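Local atomic coordinates of cytosolic protein (PDB entry 2QZI), a protein that is of unknown function but belongs to the DUF1827 family and is built on an antiparallel sheet with two helices. Residues A[7-10]-A[11-15]. Residues are numbered along the deposited sequence; the frame is centred on the assembly and turned at random.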
ATOM      1  N   ILE A   7       6.983  -9.398   2.498  1.00 75.94           N
ATOM      2  CA  ILE A   7       7.835  -9.975   1.447  1.00 73.79           C
ATOM      3  C   ILE A   7       7.465  -9.162   0.157  1.00 74.67           C
ATOM      4  O   ILE A   7       6.283  -9.053  -0.216  1.00 73.05           O
ATOM      5  CB  ILE A   7       7.612 -11.505   1.326  1.00 73.86           C
ATOM      6  CG1 ILE A   7       7.669 -12.212   2.692  1.00 72.93           C
ATOM      7  CG2 ILE A   7       8.623 -12.203   0.345  1.00 71.11           C
ATOM      8  CD1 ILE A   7       8.995 -13.009   3.003  1.00 73.31           C
ATOM      9  N   ASN A   8       8.465  -8.507  -0.458  1.00 74.81           N
ATOM     10  CA  ASN A   8       8.318  -7.899  -1.780  1.00 74.26           C
ATOM     11  C   ASN A   8       8.042  -8.970  -2.847  1.00 73.19           C
ATOM     12  O   ASN A   8       8.889  -9.766  -3.113  1.00 71.60           O
ATOM     13  CB  ASN A   8       9.576  -7.089  -2.210  1.00 74.04           C
ATOM     14  CG  ASN A   8       9.240  -6.087  -3.347  1.00 77.60           C
ATOM     15  OD1 ASN A   8       8.641  -6.467  -4.348  1.00 77.41           O
ATOM     16  ND2 ASN A   8       9.531  -4.798  -3.142  1.00 79.73           N
ATOM     17  N   THR A   9       6.864  -8.959  -3.475  1.00 73.09           N
ATOM     18  CA  THR A   9       6.513 -10.006  -4.475  1.00 73.33           C
ATOM     19  C   THR A   9       6.366  -9.348  -5.896  1.00 74.07           C
ATOM     20  O   THR A   9       5.850  -9.991  -6.825  1.00 74.48           O
ATOM     21  CB  THR A   9       5.159 -10.678  -4.099  1.00 72.52           C
ATOM     22  OG1 THR A   9       4.203  -9.624  -3.916  1.00 72.65           O
ATOM     23  CG2 THR A   9       5.251 -11.478  -2.818  1.00 71.12           C
ATOM     24  N   THR A  10       6.846  -8.087  -6.056  1.00 73.47           N
ATOM     25  CA  THR A  10       6.792  -7.345  -7.328  1.00 72.00           C
ATOM     26  C   THR A  10       7.259  -8.163  -8.554  1.00 70.68           C
ATOM     27  O   THR A  10       6.556  -8.202  -9.562  1.00 69.75           O
ATOM     28  CB  THR A  10       7.512  -5.978  -7.215  1.00 73.24           C
ATOM     29  OG1 THR A  10       6.992  -5.260  -6.064  1.00 72.01           O
ATOM     30  CG2 THR A  10       7.205  -5.128  -8.460  1.00 74.89           C
ATOM     31  N   TRP A  11       8.389  -8.869  -8.434  1.00 68.93           N
ATOM     32  CA  TRP A  11       8.901  -9.658  -9.514  1.00 69.15           C
ATOM     33  C   TRP A  11       7.897 -10.647 -10.133  1.00 68.72           C
ATOM     34  O   TRP A  11       8.073 -11.040 -11.298  1.00 68.94           O
ATOM     35  CB  TRP A  11      10.144 -10.454  -9.038  1.00 68.47           C
ATOM     36  CG  TRP A  11       9.736 -11.560  -8.094  1.00 69.70           C
ATOM     37  CD1 TRP A  11       9.402 -11.446  -6.757  1.00 67.68           C
ATOM     38  CD2 TRP A  11       9.620 -12.953  -8.421  1.00 68.25           C
ATOM     39  NE1 TRP A  11       9.074 -12.668  -6.257  1.00 71.15           N
ATOM     40  CE2 TRP A  11       9.203 -13.619  -7.244  1.00 68.99           C
ATOM     41  CE3 TRP A  11       9.766 -13.676  -9.598  1.00 64.72           C
ATOM     42  CZ2 TRP A  11       8.933 -14.982  -7.212  1.00 68.47           C
ATOM     43  CZ3 TRP A  11       9.537 -15.071  -9.571  1.00 66.37           C
ATOM     44  CH2 TRP A  11       9.134 -15.701  -8.376  1.00 67.75           C
ATOM     45  N   THR A  12       6.896 -11.114  -9.375  1.00 69.31           N
ATOM     46  CA  THR A  12       5.946 -12.058  -9.963  1.00 70.68           C
ATOM     47  C   THR A  12       4.593 -11.365 -10.050  1.00 71.17           C
ATOM     48  O   THR A  12       3.612 -12.059 -10.079  1.00 72.66           O
ATOM     49  CB  THR A  12       5.644 -13.367  -9.108  1.00 71.31           C
ATOM     50  OG1 THR A  12       5.954 -13.352  -7.712  1.00 76.46           O
ATOM     51  CG2 THR A  12       5.365 -14.641  -9.681  1.00 71.41           C
ATOM     52  N   HIS A  13       4.530 -10.035 -10.127  1.00 69.57           N
ATOM     53  CA  HIS A  13       3.266  -9.351 -10.351  1.00 72.41           C
ATOM     54  C   HIS A  13       3.457  -8.312 -11.466  1.00 72.28           C
ATOM     55  O   HIS A  13       3.031  -7.164 -11.329  1.00 75.35           O
ATOM     56  CB  HIS A  13       2.726  -8.650  -9.061  1.00 71.75           C
ATOM     57  CG  HIS A  13       2.063  -9.596  -8.108  1.00 74.09           C
ATOM     58  ND1 HIS A  13       2.769 -10.488  -7.346  1.00 73.59           N
ATOM     59  CD2 HIS A  13       0.755  -9.771  -7.776  1.00 74.67           C
ATOM     60  CE1 HIS A  13       1.935 -11.256  -6.664  1.00 74.06           C
ATOM     61  NE2 HIS A  13       0.711 -10.796  -6.865  1.00 82.08           N
ATOM     62  N   GLN A  14       4.096  -8.733 -12.550  1.00 73.03           N
ATOM     63  CA  GLN A  14       4.519  -7.830 -13.590  1.00 72.24           C
ATOM     64  C   GLN A  14       3.391  -7.360 -14.498  1.00 73.23           C
ATOM     65  O   GLN A  14       3.461  -6.264 -15.051  1.00 72.55           O
ATOM     66  CB  GLN A  14       5.629  -8.475 -14.396  1.00 71.58           C
ATOM     67  CG  GLN A  14       6.925  -8.619 -13.601  1.00 71.43           C
ATOM     68  CD  GLN A  14       7.559  -7.268 -13.384  1.00 69.59           C
ATOM     69  OE1 GLN A  14       8.085  -6.667 -14.331  1.00 69.95           O
ATOM     70  NE2 GLN A  14       7.505  -6.767 -12.159  1.00 67.55           N
ATOM     71  N   GLU A  15       2.365  -8.192 -14.652  1.00 74.42           N
ATOM     72  CA  GLU A  15       1.135  -7.777 -15.339  1.00 76.23           C
ATOM     73  C   GLU A  15       0.449  -6.637 -14.597  1.00 75.32           C
ATOM     74  O   GLU A  15       0.109  -5.611 -15.170  1.00 75.51           O
ATOM     75  CB  GLU A  15       0.150  -8.955 -15.431  1.00 76.73           C
ATOM     76  CG  GLU A  15       0.128  -9.647 -16.800  1.00 81.64           C
ATOM     77  CD  GLU A  15      -0.557 -11.055 -16.768  1.00 86.59           C
ATOM     78  OE1 GLU A  15      -1.546 -11.240 -15.981  1.00 82.68           O
ATOM     79  OE2 GLU A  15      -0.070 -11.958 -17.535  1.00 86.56           O
TER
HETATM   80  O   HOH W   1      10.042  -8.253  -6.198  1.00 38.20           O
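The indole of Trp11 turns an edge to the carbonyl oxygen of Asn8, which lies 4.0 Å from CD1 near the ring plane; a water also sits at the edge, in plane, and Thr12 OG1 stands over one face, 3.2 Å above the plane and toward the rim. The imidazole of His13 instead uses its edge: ND1 donates to Thr9 O at 3.2 Å, with the oxygen 18° out of the ring plane. With CG anti to its carbonyl carbon (chi1 -79°), His13 runs alongside Thr9, both side chains pointing the same way. Thr12 N reaches Thr9 O from the opposite face of the carbonyl plane (3.0 Å), so two donors grip this oxygen; Thr12 OG1 adds a weak bond. Thr10 O is held likewise: His13 N on one face (2.8 Å) and, on the other, Gln14 NE2 at 3.1 Å. That last bond is nearly straight (165°), and Thr10 O lies in the plane of the Gln14 amide, since the Gln14 chain bends back at chi2. On the strand side, Asn8 OD1 accepts from Thr10 N at 3.0 Å, closing an Asx turn, and also takes the Thr10 hydroxyl; the water bridges it to Trp11 N. This surface turn joins edge strand 6-8 to helix 14-23, whose N-cap is His13, and is tied to strand 28-34 by hydrogen bonds between Thr31 N and Thr10 OG1 and between the hydroxyls of Thr9 and Thr31.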